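Local coordinates for protein flagellar assembly factor FliW (Geobacillus thermodenitrificans, PDB 5DMD) that probably acts as an anti-CsrA protein, relieving CsrA's repression of flagellin translation, and binds flagellin during assembly of the flagellum, at residues I4-I14 against I47-G57; L82-Y93 against P112-K123. The protein carries 1 engineered substitution. One frame throughout, in Å; residues are numbered along the deposited sequence. Where two conformers were deposited one is given.

Contact 1: residues I4-I14 against I47-G57; sequences IATKYHGDIEI and ILQSVNTPALG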
loop_
_atom_site.group_PDB
_atom_site.type_symbol
_atom_site.label_atom_id
_atom_site.label_comp_id
_atom_site.label_asym_id
_atom_site.label_seq_id
_atom_site.Cartn_x
_atom_site.Cartn_y
_atom_site.Cartn_z
ATOM N N ILE A 4 16.384 -6.462 10.553
ATOM C CA ILE A 4 15.020 -6.870 10.875
ATOM C C ILE A 4 14.758 -8.238 10.267
ATOM O O ILE A 4 15.439 -8.653 9.325
ATOM C CB ILE A 4 13.957 -5.839 10.401
ATOM C CG1 ILE A 4 13.948 -5.677 8.872
ATOM C CG2 ILE A 4 14.164 -4.488 11.076
ATOM C CD1 ILE A 4 12.752 -4.872 8.317
ATOM N N ALA A 5 13.783 -8.953 10.812
ATOM C CA ALA A 5 13.198 -10.084 10.114
ATOM C C ALA A 5 12.021 -9.601 9.266
ATOM O O ALA A 5 11.419 -8.554 9.538
ATOM C CB ALA A 5 12.753 -11.173 11.095
ATOM N N THR A 6 11.696 -10.362 8.214
ATOM C CA THR A 6 10.654 -9.974 7.266
ATOM C C THR A 6 9.780 -11.169 6.913
ATOM O O THR A 6 10.084 -12.320 7.241
ATOM C CB THR A 6 11.217 -9.399 5.958
ATOM O OG1 THR A 6 11.867 -10.441 5.222
ATOM C CG2 THR A 6 12.208 -8.262 6.217
ATOM N N LYS A 7 8.695 -10.880 6.197
ATOM C CA LYS A 7 7.771 -11.933 5.789
ATOM C C LYS A 7 8.289 -12.707 4.586
ATOM O O LYS A 7 8.157 -13.936 4.538
ATOM C CB LYS A 7 6.400 -11.341 5.460
ATOM C CG LYS A 7 5.355 -12.407 5.147
ATOM C CD LYS A 7 3.952 -11.881 5.357
ATOM C CE LYS A 7 2.935 -12.836 4.750
ATOM N NZ LYS A 7 1.549 -12.335 4.953
ATOM N N TYR A 8 8.867 -12.012 3.604
ATOM C CA TYR A 8 9.206 -12.608 2.320
ATOM C C TYR A 8 10.671 -12.494 1.926
ATOM O O TYR A 8 11.057 -13.100 0.917
ATOM C CB TYR A 8 8.382 -11.961 1.197
ATOM C CG TYR A 8 6.891 -12.131 1.299
ATOM C CD1 TYR A 8 6.295 -13.369 1.101
ATOM C CD2 TYR A 8 6.077 -11.046 1.568
ATOM C CE1 TYR A 8 4.920 -13.518 1.173
ATOM C CE2 TYR A 8 4.701 -11.180 1.645
ATOM C CZ TYR A 8 4.130 -12.420 1.447
ATOM O OH TYR A 8 2.762 -12.556 1.523
ATOM N N HIS A 9 11.490 -11.729 2.652
ATOM C CA HIS A 9 12.845 -11.421 2.213
ATOM C C HIS A 9 13.928 -11.995 3.112
ATOM O O HIS A 9 15.113 -11.746 2.863
ATOM C CB HIS A 9 13.027 -9.902 2.101
ATOM C CG HIS A 9 12.243 -9.283 0.989
ATOM N ND1 HIS A 9 10.912 -8.930 1.115
ATOM C CD2 HIS A 9 12.601 -8.957 -0.275
ATOM C CE1 HIS A 9 10.486 -8.420 -0.027
ATOM N NE2 HIS A 9 11.493 -8.419 -0.884
ATOM N N GLY A 10 13.567 -12.756 4.135
ATOM C CA GLY A 10 14.538 -13.173 5.129
ATOM C C GLY A 10 15.007 -11.999 5.977
ATOM O O GLY A 10 14.421 -10.917 5.976
ATOM N N ASP A 11 16.085 -12.233 6.722
ATOM C CA ASP A 11 16.650 -11.162 7.533
ATOM C C ASP A 11 17.412 -10.182 6.644
ATOM O O ASP A 11 18.304 -10.585 5.889
ATOM C CB ASP A 11 17.616 -11.724 8.575
ATOM C CG ASP A 11 16.927 -12.498 9.688
ATOM O OD1 ASP A 11 15.697 -12.680 9.664
ATOM O OD2 ASP A 11 17.654 -12.955 10.598
ATOM N N ILE A 12 17.114 -8.887 6.772
ATOM C CA ILE A 12 17.762 -7.880 5.943
ATOM C C ILE A 12 18.291 -6.737 6.802
ATOM O O ILE A 12 17.873 -6.532 7.946
ATOM C CB ILE A 12 16.864 -7.342 4.793
ATOM C CG1 ILE A 12 15.715 -6.481 5.324
ATOM C CG2 ILE A 12 16.284 -8.485 3.951
ATOM C CD1 ILE A 12 14.830 -5.941 4.291
ATOM N N GLU A 13 19.176 -5.942 6.204
ATOM C CA GLU A 13 19.713 -4.750 6.838
ATOM C C GLU A 13 18.980 -3.546 6.266
ATOM O O GLU A 13 18.849 -3.418 5.043
ATOM C CB GLU A 13 21.212 -4.632 6.545
ATOM C CG GLU A 13 21.859 -3.345 7.032
ATOM C CD GLU A 13 23.342 -3.300 6.723
ATOM O OE1 GLU A 13 23.958 -4.383 6.642
ATOM O OE2 GLU A 13 23.888 -2.187 6.553
ATOM N N ILE A 14 18.496 -2.670 7.145
ATOM C CA ILE A 14 17.781 -1.483 6.701
ATOM C C ILE A 14 18.459 -0.251 7.279
ATOM O O ILE A 14 19.076 -0.290 8.349
ATOM C CB ILE A 14 16.272 -1.493 7.036
ATOM C CG1 ILE A 14 16.046 -1.570 8.543
ATOM C CG2 ILE A 14 15.576 -2.657 6.336
ATOM C CD1 ILE A 14 14.665 -1.113 8.966
ATOM N N ILE A 47 6.406 -5.011 -1.126
ATOM C CA ILE A 47 5.957 -5.414 0.206
ATOM C C ILE A 47 6.025 -4.213 1.137
ATOM O O ILE A 47 7.095 -3.608 1.311
ATOM C CB ILE A 47 6.797 -6.569 0.770
ATOM C CG1 ILE A 47 6.806 -7.744 -0.206
ATOM C CG2 ILE A 47 6.224 -7.000 2.121
ATOM C CD1 ILE A 47 5.412 -8.244 -0.549
ATOM N N LEU A 48 4.893 -3.875 1.752
ATOM C CA LEU A 48 4.873 -2.918 2.855
ATOM C C LEU A 48 5.203 -3.702 4.122
ATOM O O LEU A 48 4.346 -4.394 4.673
ATOM C CB LEU A 48 3.498 -2.255 2.936
ATOM C CG LEU A 48 3.339 -1.189 4.018
ATOM C CD1 LEU A 48 4.227 0.018 3.714
ATOM C CD2 LEU A 48 1.870 -0.791 4.139
ATOM N N GLN A 49 6.451 -3.600 4.586
ATOM C CA GLN A 49 6.991 -4.471 5.631
ATOM C C GLN A 49 7.173 -3.699 6.931
ATOM O O GLN A 49 7.916 -2.713 6.972
ATOM C CB GLN A 49 8.343 -5.033 5.188
ATOM C CG GLN A 49 9.059 -5.857 6.247
ATOM C CD GLN A 49 8.354 -7.166 6.538
ATOM O OE1 GLN A 49 8.165 -7.999 5.651
ATOM N NE2 GLN A 49 7.926 -7.335 7.787
ATOM N N SER A 50 6.520 -4.155 7.997
ATOM C CA SER A 50 6.751 -3.567 9.307
ATOM C C SER A 50 8.191 -3.802 9.751
ATOM O O SER A 50 8.731 -4.903 9.617
ATOM C CB SER A 50 5.814 -4.204 10.334
ATOM O OG SER A 50 6.214 -3.825 11.640
ATOM N N VAL A 51 8.809 -2.758 10.312
ATOM C CA VAL A 51 10.153 -2.843 10.885
ATOM C C VAL A 51 10.161 -3.501 12.255
ATOM O O VAL A 51 11.221 -3.931 12.726
ATOM C CB VAL A 51 10.687 -1.397 10.910
ATOM C CG1 VAL A 51 12.003 -1.276 11.667
ATOM C CG2 VAL A 51 10.840 -0.878 9.510
ATOM N N ASN A 52 8.998 -3.631 12.894
ATOM C CA ASN A 52 8.920 -4.195 14.232
ATOM C C ASN A 52 8.270 -5.568 14.289
ATOM O O ASN A 52 8.543 -6.318 15.231
ATOM C CB ASN A 52 8.143 -3.246 15.154
ATOM C CG ASN A 52 8.839 -1.926 15.319
ATOM O OD1 ASN A 52 9.892 -1.853 15.949
ATOM N ND2 ASN A 52 8.268 -0.870 14.743
ATOM N N THR A 53 7.429 -5.916 13.318
ATOM C CA THR A 53 6.645 -7.149 13.346
ATOM C C THR A 53 6.845 -7.896 12.031
ATOM O O THR A 53 6.226 -7.539 11.013
ATOM C CB THR A 53 5.167 -6.830 13.545
ATOM O OG1 THR A 53 5.008 -6.034 14.722
ATOM C CG2 THR A 53 4.366 -8.114 13.712
ATOM N N PRO A 54 7.691 -8.934 12.011
ATOM C CA PRO A 54 8.011 -9.592 10.731
ATOM C C PRO A 54 6.804 -10.078 9.943
ATOM O O PRO A 54 6.795 -9.970 8.710
ATOM C CB PRO A 54 8.925 -10.755 11.159
ATOM C CG PRO A 54 9.581 -10.267 12.412
ATOM C CD PRO A 54 8.552 -9.406 13.111
ATOM N N ALA A 55 5.779 -10.612 10.610
ATOM C CA ALA A 55 4.652 -11.182 9.879
ATOM C C ALA A 55 3.775 -10.120 9.230
ATOM O O ALA A 55 2.955 -10.454 8.364
ATOM C CB ALA A 55 3.816 -12.075 10.799
ATOM N N LEU A 56 3.919 -8.855 9.625
ATOM C CA LEU A 56 3.085 -7.787 9.084
ATOM C C LEU A 56 3.747 -7.281 7.807
ATOM O O LEU A 56 4.509 -6.312 7.818
ATOM C CB LEU A 56 2.920 -6.668 10.105
ATOM C CG LEU A 56 1.647 -5.835 9.938
ATOM C CD1 LEU A 56 0.446 -6.755 9.754
ATOM C CD2 LEU A 56 1.437 -4.895 11.110
ATOM N N GLY A 57 3.463 -7.953 6.694
ATOM C CA GLY A 57 3.972 -7.549 5.400
ATOM C C GLY A 57 2.916 -7.661 4.318
ATOM O O GLY A 57 2.550 -8.767 3.910
HETATM O O HOH W 1 10.154 -6.941 11.092
HETATM O O HOH W 2 1.269 -10.640 2.505
HETATM O O HOH W 3 1.552 -12.733 7.640
HETATM O O HOH W 4 8.957 -9.188 3.216
#

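Contact 2: residues L82-Y93 against P112-K123; sequences LQITGEQDVALY and PIVINVHKRLGK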
loop_
_atom_site.group_PDB
_atom_site.type_symbol
_atom_site.label_atom_id
_atom_site.label_comp_id
_atom_site.label_asym_id
_atom_site.label_seq_id
_atom_site.Cartn_x
_atom_site.Cartn_y
_atom_site.Cartn_z
ATOM N N LEU A 82 0.331 14.630 5.602
ATOM C CA LEU A 82 1.418 14.106 4.795
ATOM C C LEU A 82 2.224 15.197 4.106
ATOM O O LEU A 82 3.124 14.877 3.318
ATOM C CB LEU A 82 0.855 13.155 3.747
ATOM C CG LEU A 82 0.223 11.896 4.315
ATOM C CD1 LEU A 82 -0.266 11.036 3.195
ATOM C CD2 LEU A 82 1.200 11.102 5.183
ATOM N N GLN A 83 1.911 16.467 4.375
ATOM C CA GLN A 83 2.637 17.613 3.807
ATOM C C GLN A 83 2.681 17.578 2.280
ATOM O O GLN A 83 3.715 17.840 1.664
ATOM C CB GLN A 83 4.031 17.768 4.423
ATOM C CG GLN A 83 3.994 17.841 5.945
ATOM C CD GLN A 83 5.289 18.341 6.549
ATOM O OE1 GLN A 83 6.372 18.085 6.022
ATOM N NE2 GLN A 83 5.185 19.057 7.663
ATOM N N ILE A 84 1.545 17.273 1.663
ATOM C CA ILE A 84 1.454 17.118 0.214
ATOM C C ILE A 84 1.092 18.464 -0.400
ATOM O O ILE A 84 0.072 19.066 -0.042
ATOM C CB ILE A 84 0.420 16.046 -0.163
ATOM C CG1 ILE A 84 0.899 14.656 0.267
ATOM C CG2 ILE A 84 0.145 16.062 -1.659
ATOM C CD1 ILE A 84 -0.206 13.630 0.358
ATOM N N THR A 85 1.928 18.939 -1.330
ATOM C CA THR A 85 1.673 20.186 -2.048
ATOM C C THR A 85 1.108 19.958 -3.442
ATOM O O THR A 85 0.486 20.866 -4.004
ATOM C CB THR A 85 2.971 20.993 -2.199
ATOM O OG1 THR A 85 3.862 20.311 -3.091
ATOM C CG2 THR A 85 3.659 21.145 -0.851
ATOM N N GLY A 86 1.317 18.777 -4.007
ATOM C CA GLY A 86 0.886 18.466 -5.356
ATOM C C GLY A 86 1.144 17.002 -5.614
ATOM O O GLY A 86 1.761 16.306 -4.803
ATOM N N GLU A 87 0.663 16.529 -6.761
ATOM C CA GLU A 87 0.765 15.098 -7.018
ATOM C C GLU A 87 2.208 14.632 -7.199
ATOM O O GLU A 87 2.484 13.445 -7.008
ATOM C CB GLU A 87 -0.144 14.670 -8.174
ATOM C CG GLU A 87 -1.612 14.494 -7.753
ATOM C CD GLU A 87 -1.793 13.553 -6.563
ATOM O OE1 GLU A 87 -1.371 12.379 -6.660
ATOM O OE2 GLU A 87 -2.360 13.986 -5.533
ATOM N N GLN A 88 3.141 15.539 -7.513
ATOM C CA GLN A 88 4.538 15.136 -7.656
ATOM C C GLN A 88 5.140 14.655 -6.341
ATOM O O GLN A 88 6.193 14.006 -6.353
ATOM C CB GLN A 88 5.375 16.290 -8.230
ATOM C CG GLN A 88 5.057 16.621 -9.686
ATOM C CD GLN A 88 5.501 15.543 -10.662
ATOM O OE1 GLN A 88 6.332 14.692 -10.339
ATOM N NE2 GLN A 88 4.939 15.572 -11.866
ATOM N N ASP A 89 4.497 14.944 -5.215
ATOM C CA ASP A 89 5.014 14.545 -3.913
ATOM C C ASP A 89 4.650 13.114 -3.545
ATOM O O ASP A 89 5.250 12.574 -2.609
ATOM C CB ASP A 89 4.451 15.458 -2.813
ATOM C CG ASP A 89 4.834 16.916 -2.996
ATOM O OD1 ASP A 89 5.733 17.198 -3.803
ATOM O OD2 ASP A 89 4.212 17.785 -2.336
ATOM N N VAL A 90 3.718 12.483 -4.268
ATOM C CA VAL A 90 2.948 11.346 -3.767
ATOM C C VAL A 90 3.271 10.088 -4.554
ATOM O O VAL A 90 3.341 10.112 -5.786
ATOM C CB VAL A 90 1.442 11.653 -3.873
ATOM C CG1 VAL A 90 0.615 10.442 -3.479
ATOM C CG2 VAL A 90 1.097 12.841 -2.999
ATOM N N ALA A 91 3.442 8.982 -3.834
ATOM C CA ALA A 91 3.345 7.650 -4.411
ATOM C C ALA A 91 2.110 6.966 -3.846
ATOM O O ALA A 91 1.854 7.031 -2.640
ATOM C CB ALA A 91 4.574 6.813 -4.068
ATOM N N LEU A 92 1.334 6.331 -4.724
ATOM C CA LEU A 92 0.104 5.656 -4.350
ATOM C C LEU A 92 0.251 4.154 -4.554
ATOM O O LEU A 92 0.845 3.700 -5.541
ATOM C CB LEU A 92 -1.067 6.125 -5.219
ATOM C CG LEU A 92 -1.663 7.522 -5.056
ATOM C CD1 LEU A 92 -2.809 7.699 -6.049
ATOM C CD2 LEU A 92 -2.130 7.783 -3.634
ATOM N N TYR A 93 -0.330 3.385 -3.641
ATOM C CA TYR A 93 -0.332 1.930 -3.722
ATOM C C TYR A 93 -1.684 1.446 -3.244
ATOM O O TYR A 93 -2.349 2.119 -2.451
ATOM C CB TYR A 93 0.736 1.296 -2.810
ATOM C CG TYR A 93 2.139 1.778 -3.121
ATOM C CD1 TYR A 93 2.869 1.221 -4.158
ATOM C CD2 TYR A 93 2.716 2.803 -2.388
ATOM C CE1 TYR A 93 4.140 1.675 -4.458
ATOM C CE2 TYR A 93 3.991 3.263 -2.680
ATOM C CZ TYR A 93 4.695 2.695 -3.708
ATOM O OH TYR A 93 5.967 3.157 -3.986
ATOM N N PRO A 112 -6.403 3.165 -0.252
ATOM C CA PRO A 112 -5.023 3.216 -0.744
ATOM C C PRO A 112 -4.014 3.617 0.325
ATOM O O PRO A 112 -4.327 4.315 1.301
ATOM C CB PRO A 112 -5.084 4.277 -1.855
ATOM C CG PRO A 112 -6.169 5.186 -1.416
ATOM C CD PRO A 112 -7.211 4.285 -0.776
ATOM N N ILE A 113 -2.782 3.155 0.115
ATOM C CA ILE A 113 -1.606 3.626 0.848
ATOM C C ILE A 113 -1.058 4.849 0.119
ATOM O O ILE A 113 -0.757 4.783 -1.079
ATOM C CB ILE A 113 -0.537 2.522 0.923
ATOM C CG1 ILE A 113 -1.055 1.282 1.674
ATOM C CG2 ILE A 113 0.755 3.058 1.556
ATOM C CD1 ILE A 113 -1.228 1.503 3.168
ATOM N N VAL A 114 -0.888 5.951 0.843
ATOM C CA VAL A 114 -0.471 7.227 0.276
ATOM C C VAL A 114 0.812 7.634 0.976
ATOM O O VAL A 114 0.836 7.740 2.206
ATOM C CB VAL A 114 -1.548 8.302 0.486
ATOM C CG1 VAL A 114 -1.097 9.628 -0.107
ATOM C CG2 VAL A 114 -2.883 7.837 -0.097
ATOM N N ILE A 115 1.872 7.883 0.204
ATOM C CA ILE A 115 3.177 8.199 0.769
ATOM C C ILE A 115 3.700 9.494 0.167
ATOM O O ILE A 115 3.740 9.640 -1.061
ATOM C CB ILE A 115 4.172 7.046 0.538
ATOM C CG1 ILE A 115 3.711 5.811 1.317
ATOM C CG2 ILE A 115 5.593 7.464 0.930
ATOM C CD1 ILE A 115 4.525 4.561 1.047
ATOM N N ASN A 116 4.103 10.431 1.026
ATOM C CA ASN A 116 4.950 11.537 0.598
ATOM C C ASN A 116 6.371 10.997 0.581
ATOM O O ASN A 116 6.975 10.781 1.637
ATOM C CB ASN A 116 4.823 12.744 1.528
ATOM C CG ASN A 116 5.654 13.937 1.050
ATOM O OD1 ASN A 116 6.725 13.770 0.463
ATOM N ND2 ASN A 116 5.168 15.144 1.313
ATOM N N VAL A 117 6.892 10.757 -0.622
ATOM C CA VAL A 117 8.140 10.007 -0.757
ATOM C C VAL A 117 9.298 10.750 -0.105
ATOM O O VAL A 117 10.044 10.180 0.697
ATOM C CB VAL A 117 8.426 9.693 -2.236
ATOM C CG1 VAL A 117 9.695 8.877 -2.355
ATOM C CG2 VAL A 117 7.261 8.936 -2.850
ATOM N N HIS A 118 9.488 12.028 -0.453
ATOM C CA HIS A 118 10.688 12.719 0.018
ATOM C C HIS A 118 10.620 13.085 1.494
ATOM O O HIS A 118 11.672 13.262 2.121
ATOM C CB HIS A 118 11.066 13.909 -0.880
ATOM C CG HIS A 118 10.301 15.168 -0.599
ATOM N ND1 HIS A 118 9.040 15.405 -1.108
ATOM C CD2 HIS A 118 10.641 16.282 0.096
ATOM C CE1 HIS A 118 8.624 16.596 -0.711
ATOM N NE2 HIS A 118 9.576 17.148 0.020
ATOM N N LYS A 119 9.419 13.160 2.070
ATOM C CA LYS A 119 9.254 13.407 3.494
ATOM C C LYS A 119 9.170 12.116 4.300
ATOM O O LYS A 119 9.167 12.172 5.536
ATOM C CB LYS A 119 7.987 14.234 3.741
ATOM C CG LYS A 119 8.102 15.675 3.236
ATOM C CD LYS A 119 9.340 16.374 3.799
ATOM C CE LYS A 119 9.076 17.828 4.187
ATOM N NZ LYS A 119 7.794 18.352 3.634
ATOM N N ARG A 120 9.083 10.966 3.628
ATOM C CA ARG A 120 9.032 9.664 4.298
ATOM C C ARG A 120 7.844 9.550 5.253
ATOM O O ARG A 120 7.978 9.059 6.380
ATOM C CB ARG A 120 10.349 9.347 5.018
ATOM C CG ARG A 120 11.568 9.248 4.124
ATOM C CD ARG A 120 11.393 8.246 3.003
ATOM N NE ARG A 120 12.681 7.684 2.615
ATOM C CZ ARG A 120 13.301 7.947 1.472
ATOM N NH1 ARG A 120 12.770 8.752 0.565
ATOM N NH2 ARG A 120 14.488 7.392 1.234
ATOM N N LEU A 121 6.675 10.017 4.814
ATOM C CA LEU A 121 5.459 9.968 5.616
ATOM C C LEU A 121 4.372 9.193 4.881
ATOM O O LEU A 121 4.154 9.401 3.684
ATOM C CB LEU A 121 4.934 11.384 5.862
ATOM C CG LEU A 121 5.841 12.358 6.609
ATOM C CD1 LEU A 121 5.275 13.782 6.510
ATOM C CD2 LEU A 121 6.002 11.945 8.065
ATOM N N GLY A 122 3.647 8.340 5.610
ATOM C CA GLY A 122 2.639 7.494 4.997
ATOM C C GLY A 122 1.339 7.477 5.781
ATOM O O GLY A 122 1.308 7.745 6.981
ATOM N N LYS A 123 0.262 7.149 5.071
ATOM C CA LYS A 123 -1.048 6.968 5.678
ATOM C C LYS A 123 -1.828 5.979 4.830
ATOM O O LYS A 123 -1.708 5.985 3.603
ATOM C CB LYS A 123 -1.814 8.300 5.727
ATOM C CG LYS A 123 -3.216 8.224 6.348
ATOM C CD LYS A 123 -3.845 9.610 6.465
ATOM C CE LYS A 123 -5.225 9.523 7.102
ATOM N NZ LYS A 123 -5.902 10.857 7.137
HETATM O O HOH W 5 6.209 18.195 1.419
HETATM O O HOH W 6 7.835 13.337 -2.385
#

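Contact 1: residues I4-I14 against I47-G57
Lys7 lies against the turn that leads out of strand 45-50 and buries more surface here than any other residue of the two segments. With CG anti to the backbone N (chi1 -175°) and the rest of the chain extended, its methylenes run past the carbonyls of Ala55 and Gly57, CD coming within 3.5 Å of Ala55 O. The ammonium group works through water: one molecule accepts from NZ and donates to Ala55 O, while a second accepts from NZ, donates to Gly57 O and bonds to Tyr8 OH.

At the other end of the residue, Lys7 N donates to Gln49 OE1 over 3.0 Å with a nearly straight N-H (173°), although it approaches 37° out of the carboxamide plane. The two hydrogens on Gln49 NE2 go to Ser50 O and Pro54 O, both lying close to the amide plane, and a further water donates to OE1. This set of bonds fixes which way round the buried amide sits.

The segment 47-57 includes the connection of the antiparallel hairpin formed by strands 45-50 and 57-61, and the loop between the short strands 3-4 and 12-13 packs against it. Beyond strand 45-50, Ser50 OG, itself bonded to Glu32, accepts from Asn52 N and Thr53 N as an ST turn and ST motif, and a type I turn from Thr53 to Leu56 follows.

Pro54 in this turn brings its CG and CB up to Ala5, CG resting 3.6 Å from Ala5 CB. Val51 receives Ile4 at about a right angle: Ile4 CG2 is 3.9 Å from Val51 CG1 and 3.4 Å from Val51 O. A water spans Ala5 O and Ser50 O close by. At the far end Tyr8 CD2 meets Ile47 CD1 at 3.6 Å, while Lys7 CG stands over the centre of the tyrosine ring.

Contact 2: residues L82-Y93 against P112-K123
Val114 is wedged among Leu82, Val90 and Leu92 on one face of an antiparallel hairpin, strand 90-97 with strand 106-116. Its CG1 meets Leu82 CD1 at 3.7 Å, and its CG2 lies 3.6 Å from Leu92 CD2, those two side chains running side by side. Ala91 with Ile115 and Tyr93 with Ile113 form the hydrogen-bonded pairs, their side chains on the opposite face.

At the last bridge, the non-hydrogen-bonded pair Val90 with Asn116, the asparagine adds side-chain bonds. Its CG is anti to the backbone N (chi1 -177°), and ND2 reaches Leu82 O, at the C-terminal end of helix 76-81, at 2.9 Å in the carbonyl plane. OD1 accepts from Lys119 N, an Asx motif within the turn that closes on the G1 beta bulge of Arg120 and Leu121. A leucine here would probably leave Leu82 O without this donor and Lys119 N without its side-chain acceptor.

The solvent side is looser and wetter: Lys119 NZ donates to Gln83 OE1 at 2.8 Å, the two side chains crossing at about a right angle, and a water joins NZ to Gln83 O. With a neutral amide and water as partners, this outer link is probably weaker than a salt bridge and exchanges more readily with solvent.

Contact 1 closes along the chain before contact 2 opens, and their centres lie about 21 Å apart. Both nevertheless reach the same curled antiparallel sheet: contact 1 through strand 45-50, contact 2 through strands 90-97, 106-116 and 121-124, with strand 57-61 pairing between strands 45-50 and 90-97. The two regions also meet directly, Leu48 CD2 packing 4.0 Å from Ile113 CD1. Residues 4-14 carry part of a separate two-stranded hairpin, which contact 1 fastens to the sheet, whereas contact 2 draws the C-terminal end of helix 76-81 and the chain that follows onto it. In this monomer, with few helices, the large sheet thus links both the N-terminal hairpin and the region of helix 76-81.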